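D-mandelate dehydrogenase (Rhodotorula graminis, PDB 2W2K) probably interconverts D-mandelate and its 2-keto acid with a nicotinamide cofactor. Local coordinates at residues A59-A71 / F84-A98. Residues are numbered along the deposited sequence; the frame is centred on the assembly and turned at random.
Sequences AVENGTESYPWNA and FAAAGAGFDWLDLDA
Y67 and W93 form an offset parallel stack, their planes only 4° apart, where the loops after neighbouring strands 54-57 and 83-86 meet in a flavodoxin-like alpha/beta domain (five-stranded parallel sheet, order 2-1-3-4-5). With chi1 at 50°, W93 CG stands between its own backbone N and carbonyl carbon, which brings the indole over Y67. Followed outward, W93 CB makes a CH-pi contact over the tyrosine face, 3.7 Å from the ring centroid; CG and CD1 sit over Y67 CZ, CD2 over CE1, and NE1 and CE2 come near OH, NE1 too poorly angled for a hydrogen bond. That hydroxyl bonds to K57 instead. CE3 and CZ3 meet the face of W69 in an offset edge-to-face contact, CE3 3.8 Å from W69 CD1; CZ2 lies over the F91 ring, and F91 CB covers the indole face opposite Y67. Exchanging Y67 for an alanine would probably leave one face of the W93 indole without its stacking partner and K57 without the phenolic oxygen.

W69, broad enough for the middle of this aromatic cluster, also takes the edge of F84, with F84 CE2 3.9 Å from W69 CE3, while its NE1 bonds to S66 OG in the ring plane. A single backbone bridge joins W69 N to W93 O (2.8 Å) and D95 N to W69 O (3.0 Å). V60 CG2 packs 3.8 Å from G88 CA, close in because G88 has no side chain. D95 suits the N-cap: its short side chain lets the carboxylate reach back to the first turn, where OD1 accepts from A98 N, while OD2 accepts from a water 2.6 Å away, whose oxygen in turn accepts from A71 N.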
# COMPACT_ATOMS: atom_id res chain seq x y z
N ALA B 59 19.18 -19.79 2.27
CA ALA B 59 18.32 -18.73 2.81
C ALA B 59 19.15 -17.70 3.58
O ALA B 59 20.20 -18.02 4.13
CB ALA B 59 17.21 -19.31 3.74
N VAL B 60 18.64 -16.48 3.65
CA VAL B 60 19.37 -15.37 4.31
C VAL B 60 19.56 -15.68 5.80
O VAL B 60 20.65 -15.42 6.38
CB VAL B 60 18.62 -14.01 4.10
CG1 VAL B 60 19.16 -12.94 5.05
CG2 VAL B 60 18.77 -13.54 2.65
N GLU B 61 18.53 -16.26 6.41
CA GLU B 61 18.56 -16.63 7.84
C GLU B 61 19.29 -17.96 8.18
O GLU B 61 19.36 -18.32 9.36
CB GLU B 61 17.13 -16.65 8.43
CG GLU B 61 16.21 -17.77 7.92
CD GLU B 61 15.46 -17.43 6.62
OE1 GLU B 61 15.77 -16.42 5.96
OE2 GLU B 61 14.54 -18.18 6.28
N ASN B 62 19.79 -18.68 7.17
CA ASN B 62 20.44 -19.98 7.39
C ASN B 62 21.94 -19.79 7.57
O ASN B 62 22.56 -19.00 6.84
CB ASN B 62 20.25 -20.95 6.20
CG ASN B 62 18.81 -21.47 6.03
OD1 ASN B 62 17.86 -21.08 6.73
ND2 ASN B 62 18.63 -22.32 5.01
N GLY B 63 22.53 -20.55 8.50
CA GLY B 63 23.98 -20.58 8.67
C GLY B 63 24.60 -19.42 9.44
O GLY B 63 25.82 -19.22 9.38
N THR B 64 23.78 -18.65 10.17
CA THR B 64 24.25 -17.42 10.82
C THR B 64 25.23 -17.67 11.98
O THR B 64 25.99 -16.77 12.36
CB THR B 64 23.07 -16.49 11.33
OG1 THR B 64 22.32 -17.18 12.32
CG2 THR B 64 22.13 -16.07 10.17
N GLU B 65 25.19 -18.88 12.55
CA GLU B 65 26.15 -19.32 13.58
C GLU B 65 27.60 -19.24 13.09
O GLU B 65 28.53 -19.07 13.90
CB GLU B 65 25.84 -20.76 14.04
CG GLU B 65 24.45 -20.99 14.69
CD GLU B 65 23.36 -21.38 13.72
OE1 GLU B 65 23.50 -21.17 12.50
OE2 GLU B 65 22.31 -21.86 14.20
N SER B 66 27.80 -19.38 11.78
CA SER B 66 29.16 -19.25 11.19
C SER B 66 29.77 -17.84 11.14
O SER B 66 30.99 -17.73 10.98
CB SER B 66 29.22 -19.92 9.80
OG SER B 66 28.47 -19.22 8.82
N TYR B 67 28.96 -16.78 11.26
CA TYR B 67 29.42 -15.40 11.01
C TYR B 67 30.42 -14.91 12.11
O TYR B 67 30.32 -15.33 13.27
CB TYR B 67 28.25 -14.41 10.95
CG TYR B 67 27.18 -14.55 9.87
CD1 TYR B 67 27.30 -15.44 8.79
CD2 TYR B 67 26.02 -13.76 9.95
CE1 TYR B 67 26.26 -15.54 7.81
CE2 TYR B 67 25.00 -13.85 8.99
CZ TYR B 67 25.13 -14.75 7.93
OH TYR B 67 24.10 -14.81 7.01
N PRO B 68 31.37 -14.03 11.74
CA PRO B 68 31.65 -13.52 10.39
C PRO B 68 32.53 -14.48 9.59
O PRO B 68 33.29 -15.28 10.18
CB PRO B 68 32.43 -12.22 10.67
CG PRO B 68 33.20 -12.53 11.95
CD PRO B 68 32.27 -13.42 12.75
N TRP B 69 32.40 -14.41 8.26
CA TRP B 69 33.37 -15.01 7.33
C TRP B 69 34.54 -14.02 7.18
O TRP B 69 34.69 -13.34 6.15
CB TRP B 69 32.68 -15.42 5.99
CG TRP B 69 31.90 -16.74 6.13
CD1 TRP B 69 30.77 -16.95 6.91
CD2 TRP B 69 32.19 -18.01 5.51
NE1 TRP B 69 30.36 -18.26 6.80
CE2 TRP B 69 31.21 -18.93 5.95
CE3 TRP B 69 33.20 -18.46 4.64
CZ2 TRP B 69 31.20 -20.29 5.55
CZ3 TRP B 69 33.17 -19.82 4.22
CH2 TRP B 69 32.19 -20.70 4.69
N ASN B 70 35.34 -13.91 8.24
CA ASN B 70 36.51 -13.03 8.26
C ASN B 70 37.77 -13.68 7.66
O ASN B 70 37.75 -14.87 7.29
CB ASN B 70 36.79 -12.47 9.70
CG ASN B 70 37.03 -13.56 10.76
OD1 ASN B 70 37.17 -14.75 10.46
ND2 ASN B 70 37.11 -13.13 12.02
N ALA B 71 38.85 -12.91 7.57
CA ALA B 71 40.15 -13.43 7.08
C ALA B 71 40.64 -14.69 7.82
O ALA B 71 41.17 -15.62 7.17
CB ALA B 71 41.21 -12.32 7.14
N PHE B 84 31.34 -20.39 -4.02
CA PHE B 84 30.39 -20.20 -2.89
C PHE B 84 29.18 -19.43 -3.45
O PHE B 84 29.35 -18.31 -3.95
CB PHE B 84 31.13 -19.36 -1.80
CG PHE B 84 30.38 -19.15 -0.47
CD1 PHE B 84 29.01 -19.49 -0.28
CD2 PHE B 84 31.05 -18.53 0.59
CE1 PHE B 84 28.36 -19.24 0.97
CE2 PHE B 84 30.42 -18.28 1.85
CZ PHE B 84 29.07 -18.64 2.04
N ALA B 85 27.97 -20.04 -3.43
CA ALA B 85 26.72 -19.36 -3.84
C ALA B 85 25.79 -19.16 -2.64
O ALA B 85 25.51 -20.12 -1.91
CB ALA B 85 25.99 -20.16 -4.98
N ALA B 86 25.26 -17.94 -2.46
CA ALA B 86 24.42 -17.60 -1.27
C ALA B 86 23.15 -16.85 -1.63
O ALA B 86 23.15 -16.04 -2.57
CB ALA B 86 25.23 -16.76 -0.27
N ALA B 87 22.08 -17.12 -0.87
CA ALA B 87 20.83 -16.35 -0.92
C ALA B 87 21.03 -14.86 -0.55
O ALA B 87 21.92 -14.55 0.24
CB ALA B 87 19.79 -16.98 0.02
N GLY B 88 20.21 -13.98 -1.13
CA GLY B 88 20.18 -12.54 -0.77
C GLY B 88 21.18 -11.70 -1.56
O GLY B 88 21.79 -12.19 -2.52
N ALA B 89 21.33 -10.43 -1.19
CA ALA B 89 22.45 -9.62 -1.73
C ALA B 89 22.89 -8.57 -0.73
O ALA B 89 22.10 -8.12 0.09
CB ALA B 89 22.07 -8.99 -3.06
N GLY B 90 24.15 -8.16 -0.81
CA GLY B 90 24.70 -7.14 0.11
C GLY B 90 24.95 -7.73 1.48
O GLY B 90 24.07 -7.72 2.34
N PHE B 91 26.16 -8.25 1.68
CA PHE B 91 26.48 -9.08 2.85
C PHE B 91 27.56 -8.49 3.74
O PHE B 91 28.76 -8.63 3.45
CB PHE B 91 26.96 -10.45 2.40
CG PHE B 91 26.01 -11.16 1.50
CD1 PHE B 91 24.63 -11.06 1.67
CD2 PHE B 91 26.50 -11.97 0.49
CE1 PHE B 91 23.77 -11.76 0.83
CE2 PHE B 91 25.64 -12.66 -0.36
CZ PHE B 91 24.28 -12.56 -0.19
N ASP B 92 27.12 -7.88 4.84
CA ASP B 92 28.04 -7.32 5.82
C ASP B 92 28.91 -8.39 6.51
O ASP B 92 29.90 -8.05 7.15
CB ASP B 92 27.26 -6.53 6.88
N TRP B 93 28.53 -9.67 6.39
CA TRP B 93 29.22 -10.77 7.10
C TRP B 93 30.43 -11.40 6.36
O TRP B 93 31.14 -12.23 6.94
CB TRP B 93 28.21 -11.88 7.47
CG TRP B 93 27.34 -12.35 6.32
CD1 TRP B 93 26.09 -11.88 6.00
CD2 TRP B 93 27.65 -13.37 5.36
NE1 TRP B 93 25.60 -12.54 4.90
CE2 TRP B 93 26.53 -13.46 4.48
CE3 TRP B 93 28.74 -14.23 5.15
CZ2 TRP B 93 26.48 -14.36 3.40
CZ3 TRP B 93 28.69 -15.15 4.06
CH2 TRP B 93 27.56 -15.20 3.20
N LEU B 94 30.68 -10.98 5.11
CA LEU B 94 31.71 -11.62 4.26
C LEU B 94 32.88 -10.70 3.87
O LEU B 94 32.65 -9.60 3.35
CB LEU B 94 31.07 -12.19 2.99
CG LEU B 94 31.97 -12.88 1.93
CD1 LEU B 94 32.48 -14.21 2.44
CD2 LEU B 94 31.20 -13.09 0.62
N ASP B 95 34.11 -11.18 4.08
CA ASP B 95 35.33 -10.51 3.60
C ASP B 95 35.59 -11.01 2.17
O ASP B 95 36.33 -11.99 1.94
CB ASP B 95 36.54 -10.76 4.54
CG ASP B 95 37.80 -9.97 4.15
OD1 ASP B 95 37.93 -9.53 2.98
OD2 ASP B 95 38.71 -9.81 5.02
N LEU B 96 34.93 -10.36 1.21
CA LEU B 96 34.97 -10.80 -0.21
C LEU B 96 36.37 -10.74 -0.84
O LEU B 96 36.74 -11.63 -1.64
CB LEU B 96 33.95 -10.03 -1.06
CG LEU B 96 33.79 -10.41 -2.56
CD1 LEU B 96 33.43 -11.91 -2.76
CD2 LEU B 96 32.74 -9.50 -3.21
N ASP B 97 37.15 -9.72 -0.51
CA ASP B 97 38.53 -9.68 -1.04
C ASP B 97 39.41 -10.85 -0.55
O ASP B 97 40.21 -11.40 -1.32
CB ASP B 97 39.20 -8.31 -0.79
CG ASP B 97 38.54 -7.16 -1.58
OD1 ASP B 97 37.79 -7.39 -2.56
OD2 ASP B 97 38.78 -5.99 -1.22
N ALA B 98 39.26 -11.25 0.71
CA ALA B 98 40.01 -12.40 1.24
C ALA B 98 39.62 -13.72 0.56
O ALA B 98 40.47 -14.59 0.33
CB ALA B 98 39.87 -12.51 2.76
O HOH W 1 37.95 -9.92 7.54